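Adhesin LabA (Helicobacter pylori, PDB 6GMM) binds LacdiNAc-type glycans through its lectin exodomain and so probably attaches the bacterium to the gastric mucosa. Local coordinates at residues Glu299-Ala304 / Asp370-Ile375; Lys47-Asp52 / Ser56-Ala61; Ile111-Thr116 / Glu129-Ile134. All coordinates share one frame; numbering follows the deposited sequence.

How the contacts relate
Contacts 1 and 2 are neighbours in the helical body of this elongated chain, their centres 11 Å apart, whereas contact 3 lies toward one end, its centre 43 Å from that of contact 1 and 37 Å from that of contact 2. Along the chain they close in the order 2, 3, 1. The first two touch at several points: Ile300, on segment 299-304, packs its CG2 3.6 Å from Leu49 CD2, and Gln371 and Ala304 meet Asn48 and Pro57. Helix 57-76 begins at contact 2 and runs on to Trp73, which packs on Tyr131 of contact 3. Contacts 2 and 3 share one SabA-like adhesion domain range; later helices form contact 1 beside contact 2.

Contact 1: residues Glu299-Ala304 / Asp370-Ile375; sequences EILNRA and DQAERI
Leu301 meets Ala372 and Ile375 in a small, purely apolar contact between two helices, 287-311 and 369-386, far apart in sequence and brought together in the helical body of the adhesin. No hydrogen bond or salt bridge crosses it, and the two segments bury only 92 Å² between them. One methyl carries the whole contact: Leu301 CD1 stands 3.8 Å from Ala372 CB and 3.9 Å from Ile375 CD1. The two partners are spaced three residues apart, so they present neighbouring positions on one face of helix 369-386, and the leucine branch reaches both. Leu301 and Ile375 approach tip to tip. In the isoleucine, CD1 is carried out along an extended branch (chi2 165°), which brings its end to the leucine. The backbones stay well separated, with Leu301 CA 7.8 Å from Ala372 CA, and the gap is bridged by side chains alone.

Away from this contact, helix 287-311 carries a salt bridge. There Arg303 grips Glu299, one turn earlier, side-on: NE at 3.1 Å and NH1 at 3.3 Å both donate to the single oxygen OE2 of Glu299, which lies close to the guanidinium plane. The bond from NH1 uses the syn lone pair, while NE comes to the same side but 33° out of the carboxylate plane. Asn302 OD1 sits over one face of the guanidinium, toward its rim, and NH2 donates to Asn251 OD1, linking it to helix 239-264, where both charged side chains also touch Ile254.

Among the surrounding helices, Leu301 also touches Pro57 at the start of helix 57-76, and Ala304 packs on Ala61 there. Gln371 lies against Ser45 on helix 32-50, and Ile375 reaches back to Gln297 and Ala298 of helix 287-311.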
loop_
_atom_site.group_PDB
_atom_site.type_symbol
_atom_site.label_atom_id
_atom_site.label_comp_id
_atom_site.label_asym_id
_atom_site.label_seq_id
_atom_site.Cartn_x
_atom_site.Cartn_y
_atom_site.Cartn_z
ATOM N N GLU A 299 1.689 -8.280 -0.223
ATOM C CA GLU A 299 0.677 -7.346 -0.782
ATOM C C GLU A 299 0.734 -6.010 -0.098
ATOM O O GLU A 299 0.831 -4.991 -0.773
ATOM C CB GLU A 299 -0.756 -7.893 -0.711
ATOM C CG GLU A 299 -1.372 -8.195 -2.064
ATOM C CD GLU A 299 -1.610 -7.012 -2.983
ATOM O OE1 GLU A 299 -0.642 -6.557 -3.635
ATOM O OE2 GLU A 299 -2.785 -6.608 -3.130
ATOM N N ILE A 300 0.712 -6.014 1.252
ATOM C CA ILE A 300 0.859 -4.823 2.093
ATOM C C ILE A 300 2.038 -3.994 1.586
ATOM O O ILE A 300 1.884 -2.806 1.332
ATOM C CB ILE A 300 1.037 -5.225 3.563
ATOM C CG1 ILE A 300 -0.270 -5.835 4.107
ATOM C CG2 ILE A 300 1.544 -4.045 4.395
ATOM C CD1 ILE A 300 -0.189 -6.409 5.439
ATOM N N LEU A 301 3.176 -4.628 1.372
ATOM C CA LEU A 301 4.363 -3.959 0.849
ATOM C C LEU A 301 4.141 -3.371 -0.559
ATOM O O LEU A 301 4.514 -2.211 -0.811
ATOM C CB LEU A 301 5.564 -4.920 0.898
ATOM C CG LEU A 301 6.018 -5.249 2.334
ATOM C CD1 LEU A 301 7.214 -6.208 2.356
ATOM C CD2 LEU A 301 6.275 -3.968 3.151
ATOM N N ASN A 302 3.450 -4.134 -1.442
ATOM C CA ASN A 302 3.141 -3.688 -2.809
ATOM C C ASN A 302 2.343 -2.394 -2.687
ATOM O O ASN A 302 2.748 -1.372 -3.258
ATOM C CB ASN A 302 2.308 -4.756 -3.559
ATOM C CG ASN A 302 1.753 -4.331 -4.906
ATOM O OD1 ASN A 302 0.674 -3.729 -5.013
ATOM N ND2 ASN A 302 2.461 -4.669 -5.968
ATOM N N ARG A 303 1.261 -2.437 -1.881
ATOM C CA ARG A 303 0.356 -1.307 -1.652
ATOM C C ARG A 303 1.024 -0.097 -1.013
ATOM O O ARG A 303 0.820 1.002 -1.518
ATOM C CB ARG A 303 -0.886 -1.753 -0.868
ATOM C CG ARG A 303 -1.684 -2.833 -1.607
ATOM C CD ARG A 303 -2.095 -2.405 -3.005
ATOM N NE ARG A 303 -2.573 -3.552 -3.774
ATOM C CZ ARG A 303 -3.196 -3.473 -4.944
ATOM N NH1 ARG A 303 -3.609 -4.575 -5.557
ATOM N NH2 ARG A 303 -3.438 -2.290 -5.496
ATOM N N ALA A 304 1.844 -0.279 0.055
ATOM C CA ALA A 304 2.564 0.848 0.701
ATOM C C ALA A 304 3.449 1.551 -0.346
ATOM O O ALA A 304 3.428 2.763 -0.456
ATOM C CB ALA A 304 3.421 0.347 1.854
ATOM N N ASP A 370 15.485 -6.126 4.161
ATOM C CA ASP A 370 15.865 -7.469 4.627
ATOM C C ASP A 370 14.608 -8.338 4.784
ATOM O O ASP A 370 14.511 -9.409 4.172
ATOM C CB ASP A 370 16.591 -7.379 5.991
ATOM C CG ASP A 370 17.992 -6.786 5.986
ATOM O OD1 ASP A 370 18.526 -6.515 4.881
ATOM O OD2 ASP A 370 18.575 -6.628 7.093
ATOM N N GLN A 371 13.637 -7.833 5.571
ATOM C CA GLN A 371 12.359 -8.464 5.879
ATOM C C GLN A 371 11.565 -8.821 4.631
ATOM O O GLN A 371 10.914 -9.864 4.602
ATOM C CB GLN A 371 11.514 -7.527 6.786
ATOM C CG GLN A 371 11.897 -7.662 8.253
ATOM C CD GLN A 371 11.273 -6.638 9.155
ATOM O OE1 GLN A 371 10.424 -6.950 9.998
ATOM N NE2 GLN A 371 11.751 -5.409 9.063
ATOM N N ALA A 372 11.607 -7.939 3.610
ATOM C CA ALA A 372 10.848 -8.110 2.371
ATOM C C ALA A 372 11.337 -9.312 1.602
ATOM O O ALA A 372 10.509 -10.081 1.123
ATOM C CB ALA A 372 10.914 -6.856 1.517
ATOM N N GLU A 373 12.673 -9.493 1.506
ATOM C CA GLU A 373 13.302 -10.629 0.832
ATOM C C GLU A 373 12.897 -11.945 1.527
ATOM O O GLU A 373 12.470 -12.870 0.845
ATOM C CB GLU A 373 14.838 -10.475 0.829
ATOM N N ARG A 374 12.966 -11.995 2.882
ATOM C CA ARG A 374 12.594 -13.169 3.686
ATOM C C ARG A 374 11.117 -13.543 3.498
ATOM O O ARG A 374 10.768 -14.708 3.577
ATOM C CB ARG A 374 12.892 -12.909 5.165
ATOM C CG ARG A 374 14.391 -12.725 5.446
ATOM C CD ARG A 374 14.647 -12.399 6.902
ATOM N NE ARG A 374 16.007 -11.916 7.153
ATOM C CZ ARG A 374 16.288 -10.819 7.851
ATOM N NH1 ARG A 374 17.547 -10.447 8.037
ATOM N NH2 ARG A 374 15.309 -10.080 8.368
ATOM N N ILE A 375 10.255 -12.551 3.234
ATOM C CA ILE A 375 8.812 -12.741 2.991
ATOM C C ILE A 375 8.619 -13.510 1.681
ATOM O O ILE A 375 7.862 -14.483 1.644
ATOM C CB ILE A 375 8.051 -11.364 3.019
ATOM C CG1 ILE A 375 7.879 -10.854 4.463
ATOM C CG2 ILE A 375 6.697 -11.405 2.261
ATOM C CD1 ILE A 375 7.481 -9.363 4.585
#

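Contact 2: residues Lys47-Asp52 / Ser56-Ala61; sequences KNLIND and SPAYQA
Tyr59 meets Asp52 at the root of its ring, with Tyr59 CB 3.9 Å from Asp52 O and that oxygen set obliquely to the aromatic plane. The ring's in-plane edge is taken by Gln60 NE2, which itself donates to Lys53 O, and the phenol OH is hydrogen-bonded to Ile152 O. Two further flat groups, the Asn48 amide and the Asp52 carboxylate, come close without bonding: Asn48 OD1 and Asp52 OD2 are both acceptors, and the ND2 of Asn48 donates to Ala44 O.

The polar centre of this short link between two successive helices is Ser56. With OG anti to the backbone N (chi1 165°), the hydroxyl is directed to the end of the preceding helix, where Ser56 OG donates to Leu49 O over 2.7 Å. The bond arrives in the carbonyl plane on a lone pair, at a C=O...donor angle of 128°. Ser56 is also the N-cap residue of helix 57-76, its OG accepting from Tyr59 N at 3.1 Å in a nearly straight bond and, weakly, from Ala58 N. One hydroxyl therefore serves the carboxyl-terminal turn of helix 32-50 and the amino-terminal turn of helix 57-76 together. Ser56 CB is closely seated as well, 3.2 Å from Asp52 O.

Beside this polar core Leu49 makes the apolar part. Its CD2 packs 3.8 Å from Pro57 CD, the two side chains crossing at about a right angle, and lies 4.2 Å from Ala58 CB.

The junction is enclosed by other helices and loops: Ile50 packs on Ser259, Val262 and Ala263 of helix 239-264, Pro57 on Ser364 and Ile365 of helix 354-366, Leu49 on Phe368, and Ala58 on Leu155.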
loop_
_atom_site.group_PDB
_atom_site.type_symbol
_atom_site.label_atom_id
_atom_site.label_comp_id
_atom_site.label_asym_id
_atom_site.label_seq_id
_atom_site.Cartn_x
_atom_site.Cartn_y
_atom_site.Cartn_z
ATOM N N LYS A 47 4.461 -8.865 13.119
ATOM C CA LYS A 47 4.485 -7.972 14.276
ATOM C C LYS A 47 5.048 -6.616 13.862
ATOM O O LYS A 47 4.543 -5.609 14.303
ATOM C CB LYS A 47 5.346 -8.568 15.404
ATOM C CG LYS A 47 4.728 -9.755 16.137
ATOM C CD LYS A 47 5.767 -10.424 17.034
ATOM C CE LYS A 47 5.171 -11.200 18.187
ATOM N NZ LYS A 47 4.718 -12.556 17.785
ATOM N N ASN A 48 6.058 -6.578 12.980
ATOM C CA ASN A 48 6.605 -5.300 12.536
ATOM C C ASN A 48 5.628 -4.511 11.656
ATOM O O ASN A 48 5.685 -3.282 11.655
ATOM C CB ASN A 48 7.951 -5.480 11.855
ATOM C CG ASN A 48 9.099 -5.308 12.819
ATOM O OD1 ASN A 48 9.692 -4.227 12.917
ATOM N ND2 ASN A 48 9.411 -6.354 13.579
ATOM N N LEU A 49 4.711 -5.200 10.942
ATOM C CA LEU A 49 3.722 -4.512 10.100
ATOM C C LEU A 49 2.477 -4.048 10.870
ATOM O O LEU A 49 2.075 -2.903 10.748
ATOM C CB LEU A 49 3.330 -5.383 8.892
ATOM C CG LEU A 49 4.311 -5.396 7.718
ATOM C CD1 LEU A 49 4.112 -6.645 6.844
ATOM C CD2 LEU A 49 4.215 -4.128 6.868
ATOM N N ILE A 50 1.888 -4.919 11.682
ATOM C CA ILE A 50 0.635 -4.623 12.363
ATOM C C ILE A 50 0.784 -4.194 13.859
ATOM O O ILE A 50 -0.212 -3.815 14.462
ATOM C CB ILE A 50 -0.326 -5.839 12.180
ATOM C CG1 ILE A 50 0.217 -7.109 12.878
ATOM C CG2 ILE A 50 -0.619 -6.083 10.683
ATOM C CD1 ILE A 50 -0.802 -8.096 13.404
ATOM N N ASN A 51 1.976 -4.250 14.465
ATOM C CA ASN A 51 2.066 -3.776 15.855
ATOM C C ASN A 51 2.842 -2.479 15.974
ATOM O O ASN A 51 2.689 -1.773 16.975
ATOM C CB ASN A 51 2.640 -4.825 16.809
ATOM C CG ASN A 51 1.799 -6.059 17.017
ATOM O OD1 ASN A 51 2.316 -7.108 17.372
ATOM N ND2 ASN A 51 0.489 -5.961 16.877
ATOM N N ASP A 52 3.682 -2.172 14.972
ATOM C CA ASP A 52 4.496 -0.958 14.935
ATOM C C ASP A 52 3.839 0.176 14.191
ATOM O O ASP A 52 3.013 -0.054 13.301
ATOM C CB ASP A 52 5.873 -1.217 14.315
ATOM C CG ASP A 52 6.819 -1.956 15.223
ATOM O OD1 ASP A 52 6.746 -1.743 16.462
ATOM O OD2 ASP A 52 7.635 -2.751 14.703
ATOM N N SER A 56 6.500 0.820 10.343
ATOM C CA SER A 56 5.562 0.014 9.580
ATOM C C SER A 56 5.161 0.712 8.296
ATOM O O SER A 56 4.432 1.695 8.370
ATOM C CB SER A 56 4.319 -0.353 10.377
ATOM O OG SER A 56 3.317 -0.818 9.482
ATOM N N PRO A 57 5.539 0.180 7.110
ATOM C CA PRO A 57 5.068 0.789 5.854
ATOM C C PRO A 57 3.541 0.756 5.720
ATOM O O PRO A 57 3.000 1.627 5.057
ATOM C CB PRO A 57 5.744 -0.044 4.767
ATOM C CG PRO A 57 6.887 -0.757 5.461
ATOM C CD PRO A 57 6.400 -1.000 6.850
ATOM N N ALA A 58 2.849 -0.183 6.396
ATOM C CA ALA A 58 1.385 -0.281 6.363
ATOM C C ALA A 58 0.800 0.970 7.084
ATOM O O ALA A 58 0.116 1.791 6.470
ATOM C CB ALA A 58 0.942 -1.560 7.060
ATOM N N TYR A 59 1.182 1.156 8.363
ATOM C CA TYR A 59 0.797 2.304 9.178
ATOM C C TYR A 59 1.176 3.624 8.506
ATOM O O TYR A 59 0.310 4.479 8.382
ATOM C CB TYR A 59 1.435 2.202 10.564
ATOM C CG TYR A 59 0.896 3.234 11.527
ATOM C CD1 TYR A 59 -0.228 2.967 12.307
ATOM C CD2 TYR A 59 1.540 4.455 11.704
ATOM C CE1 TYR A 59 -0.689 3.889 13.244
ATOM C CE2 TYR A 59 1.108 5.368 12.658
ATOM C CZ TYR A 59 -0.034 5.102 13.394
ATOM O OH TYR A 59 -0.466 6.023 14.307
ATOM N N GLN A 60 2.439 3.787 8.036
ATOM C CA GLN A 60 2.828 5.031 7.353
ATOM C C GLN A 60 2.033 5.201 6.072
ATOM O O GLN A 60 1.734 6.331 5.724
ATOM C CB GLN A 60 4.326 5.080 7.031
ATOM C CG GLN A 60 5.221 4.921 8.251
ATOM C CD GLN A 60 5.052 6.086 9.180
ATOM O OE1 GLN A 60 5.167 7.241 8.773
ATOM N NE2 GLN A 60 4.725 5.807 10.434
ATOM N N ALA A 61 1.652 4.103 5.379
ATOM C CA ALA A 61 0.855 4.282 4.138
ATOM C C ALA A 61 -0.480 4.923 4.429
ATOM O O ALA A 61 -0.891 5.836 3.702
ATOM C CB ALA A 61 0.667 2.965 3.393
#

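Contact 3: residues Ile111-Thr116 / Glu129-Ile134; sequences ITCGTT and ENYAKI
Cys113 and Tyr131 form the tight, buried half of this strand-to-helix contact. The sulfur sits near the base of the ring, with Cys113 SG 3.7 Å from Tyr131 CB and 3.8 Å from Tyr131 CG. It makes a sulfur-aromatic contact at 4.4 Å from the ring centroid and 35° off the ring normal, an oblique approach. The position of SG is further fixed by its disulfide to Cys83.

Toward the hydroxyl end the packing is less enclosed. Ile111, partly exposed, lays its CG2 methyl 3.7 Å from Tyr131 CZ, and the two side chains cross obliquely. Thr112, between Ile111 and Cys113 in the strand, points away from the helix; it is exposed, its OG1 hydrogen-bonded to Thr97 OG1. No hydrogen bond links the two segments.

The contact packs helix 128-145 against a two-stranded antiparallel hairpin, the Cys83-Cys113 disulfide lying beside an aromatic cluster of Tyr131, Phe98 and Trp73. Phe98, on partner strand 96-98, touches Ile111 and Cys113 and meets the Tyr131 ring, planes at about 40°. Trp73 comes from helix 57-76, while Asn130, Lys133 and Ile134 lie against Thr201 on helix 188-205.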
loop_
_atom_site.group_PDB
_atom_site.type_symbol
_atom_site.label_atom_id
_atom_site.label_comp_id
_atom_site.label_asym_id
_atom_site.label_seq_id
_atom_site.Cartn_x
_atom_site.Cartn_y
_atom_site.Cartn_z
ATOM N N ILE A 111 -17.183 29.076 10.108
ATOM C CA ILE A 111 -17.818 29.388 8.842
ATOM C C ILE A 111 -19.332 29.215 8.924
ATOM O O ILE A 111 -19.816 28.265 9.551
ATOM C CB ILE A 111 -17.194 28.528 7.692
ATOM C CG1 ILE A 111 -17.425 29.184 6.321
ATOM C CG2 ILE A 111 -17.714 27.087 7.701
ATOM C CD1 ILE A 111 -16.458 28.764 5.230
ATOM N N THR A 112 -20.070 30.125 8.281
ATOM C CA THR A 112 -21.504 30.010 8.156
ATOM C C THR A 112 -21.811 29.796 6.675
ATOM O O THR A 112 -21.346 30.565 5.822
ATOM C CB THR A 112 -22.239 31.216 8.811
ATOM O OG1 THR A 112 -22.039 31.174 10.228
ATOM C CG2 THR A 112 -23.726 31.217 8.519
ATOM N N CYS A 113 -22.552 28.728 6.372
ATOM C CA CYS A 113 -22.995 28.410 5.010
ATOM C C CYS A 113 -24.346 29.056 4.894
ATOM O O CYS A 113 -25.353 28.390 5.138
ATOM C CB CYS A 113 -23.094 26.900 4.774
ATOM S SG CYS A 113 -21.533 25.989 4.923
ATOM N N GLY A 114 -24.365 30.357 4.607
ATOM C CA GLY A 114 -25.612 31.112 4.499
ATOM C C GLY A 114 -25.808 31.881 3.207
ATOM O O GLY A 114 -26.632 32.804 3.174
ATOM N N THR A 115 -25.063 31.523 2.137
ATOM C CA THR A 115 -25.176 32.202 0.840
ATOM C C THR A 115 -26.451 31.789 0.079
ATOM O O THR A 115 -26.673 30.607 -0.181
ATOM C CB THR A 115 -23.903 32.012 0.032
ATOM O OG1 THR A 115 -22.855 32.630 0.772
ATOM C CG2 THR A 115 -23.995 32.605 -1.394
ATOM N N THR A 116 -27.239 32.792 -0.321
ATOM C CA THR A 116 -28.510 32.653 -1.022
ATOM C C THR A 116 -28.482 33.244 -2.453
ATOM O O THR A 116 -29.359 32.929 -3.270
ATOM C CB THR A 116 -29.593 33.317 -0.167
ATOM O OG1 THR A 116 -29.121 34.608 0.210
ATOM C CG2 THR A 116 -29.929 32.515 1.096
ATOM N N GLU A 129 -25.295 21.087 2.789
ATOM C CA GLU A 129 -25.250 19.641 3.053
ATOM C C GLU A 129 -23.885 19.015 2.711
ATOM O O GLU A 129 -23.377 18.225 3.505
ATOM C CB GLU A 129 -26.425 18.848 2.415
ATOM C CG GLU A 129 -26.600 18.882 0.906
ATOM C CD GLU A 129 -27.945 18.385 0.377
ATOM O OE1 GLU A 129 -28.774 17.892 1.179
ATOM O OE2 GLU A 129 -28.181 18.519 -0.847
ATOM N N ASN A 130 -23.271 19.396 1.560
ATOM C CA ASN A 130 -21.942 18.888 1.182
ATOM C C ASN A 130 -20.853 19.482 2.084
ATOM O O ASN A 130 -19.861 18.850 2.311
ATOM C CB ASN A 130 -21.642 19.170 -0.269
ATOM C CG ASN A 130 -22.428 18.292 -1.210
ATOM O OD1 ASN A 130 -22.832 17.174 -0.885
ATOM N ND2 ASN A 130 -22.638 18.771 -2.416
ATOM N N TYR A 131 -21.030 20.688 2.596
ATOM C CA TYR A 131 -20.019 21.231 3.496
ATOM C C TYR A 131 -20.077 20.413 4.782
ATOM O O TYR A 131 -19.034 19.936 5.227
ATOM C CB TYR A 131 -20.176 22.747 3.752
ATOM C CG TYR A 131 -18.953 23.309 4.444
ATOM C CD1 TYR A 131 -18.726 23.077 5.799
ATOM C CD2 TYR A 131 -17.970 23.983 3.727
ATOM C CE1 TYR A 131 -17.566 23.524 6.426
ATOM C CE2 TYR A 131 -16.810 24.441 4.344
ATOM C CZ TYR A 131 -16.605 24.194 5.691
ATOM O OH TYR A 131 -15.444 24.589 6.308
ATOM N N ALA A 132 -21.296 20.150 5.293
ATOM C CA ALA A 132 -21.528 19.375 6.508
ATOM C C ALA A 132 -20.886 17.991 6.402
ATOM O O ALA A 132 -20.211 17.562 7.344
ATOM C CB ALA A 132 -23.033 19.268 6.793
ATOM N N LYS A 133 -21.059 17.324 5.223
ATOM C CA LYS A 133 -20.537 15.991 4.871
ATOM C C LYS A 133 -19.002 15.963 4.940
ATOM O O LYS A 133 -18.430 15.129 5.660
ATOM C CB LYS A 133 -20.999 15.613 3.449
ATOM C CG LYS A 133 -21.075 14.126 3.179
ATOM C CD LYS A 133 -21.581 13.811 1.762
ATOM C CE LYS A 133 -23.082 13.643 1.683
ATOM N NZ LYS A 133 -23.566 13.597 0.274
ATOM N N ILE A 134 -18.348 16.855 4.178
ATOM C CA ILE A 134 -16.886 16.993 4.133
ATOM C C ILE A 134 -16.375 17.368 5.551
ATOM O O ILE A 134 -15.453 16.732 6.049
ATOM C CB ILE A 134 -16.449 18.046 3.085
ATOM C CG1 ILE A 134 -16.883 17.652 1.663
ATOM C CG2 ILE A 134 -14.944 18.327 3.193
ATOM C CD1 ILE A 134 -16.612 18.683 0.543
#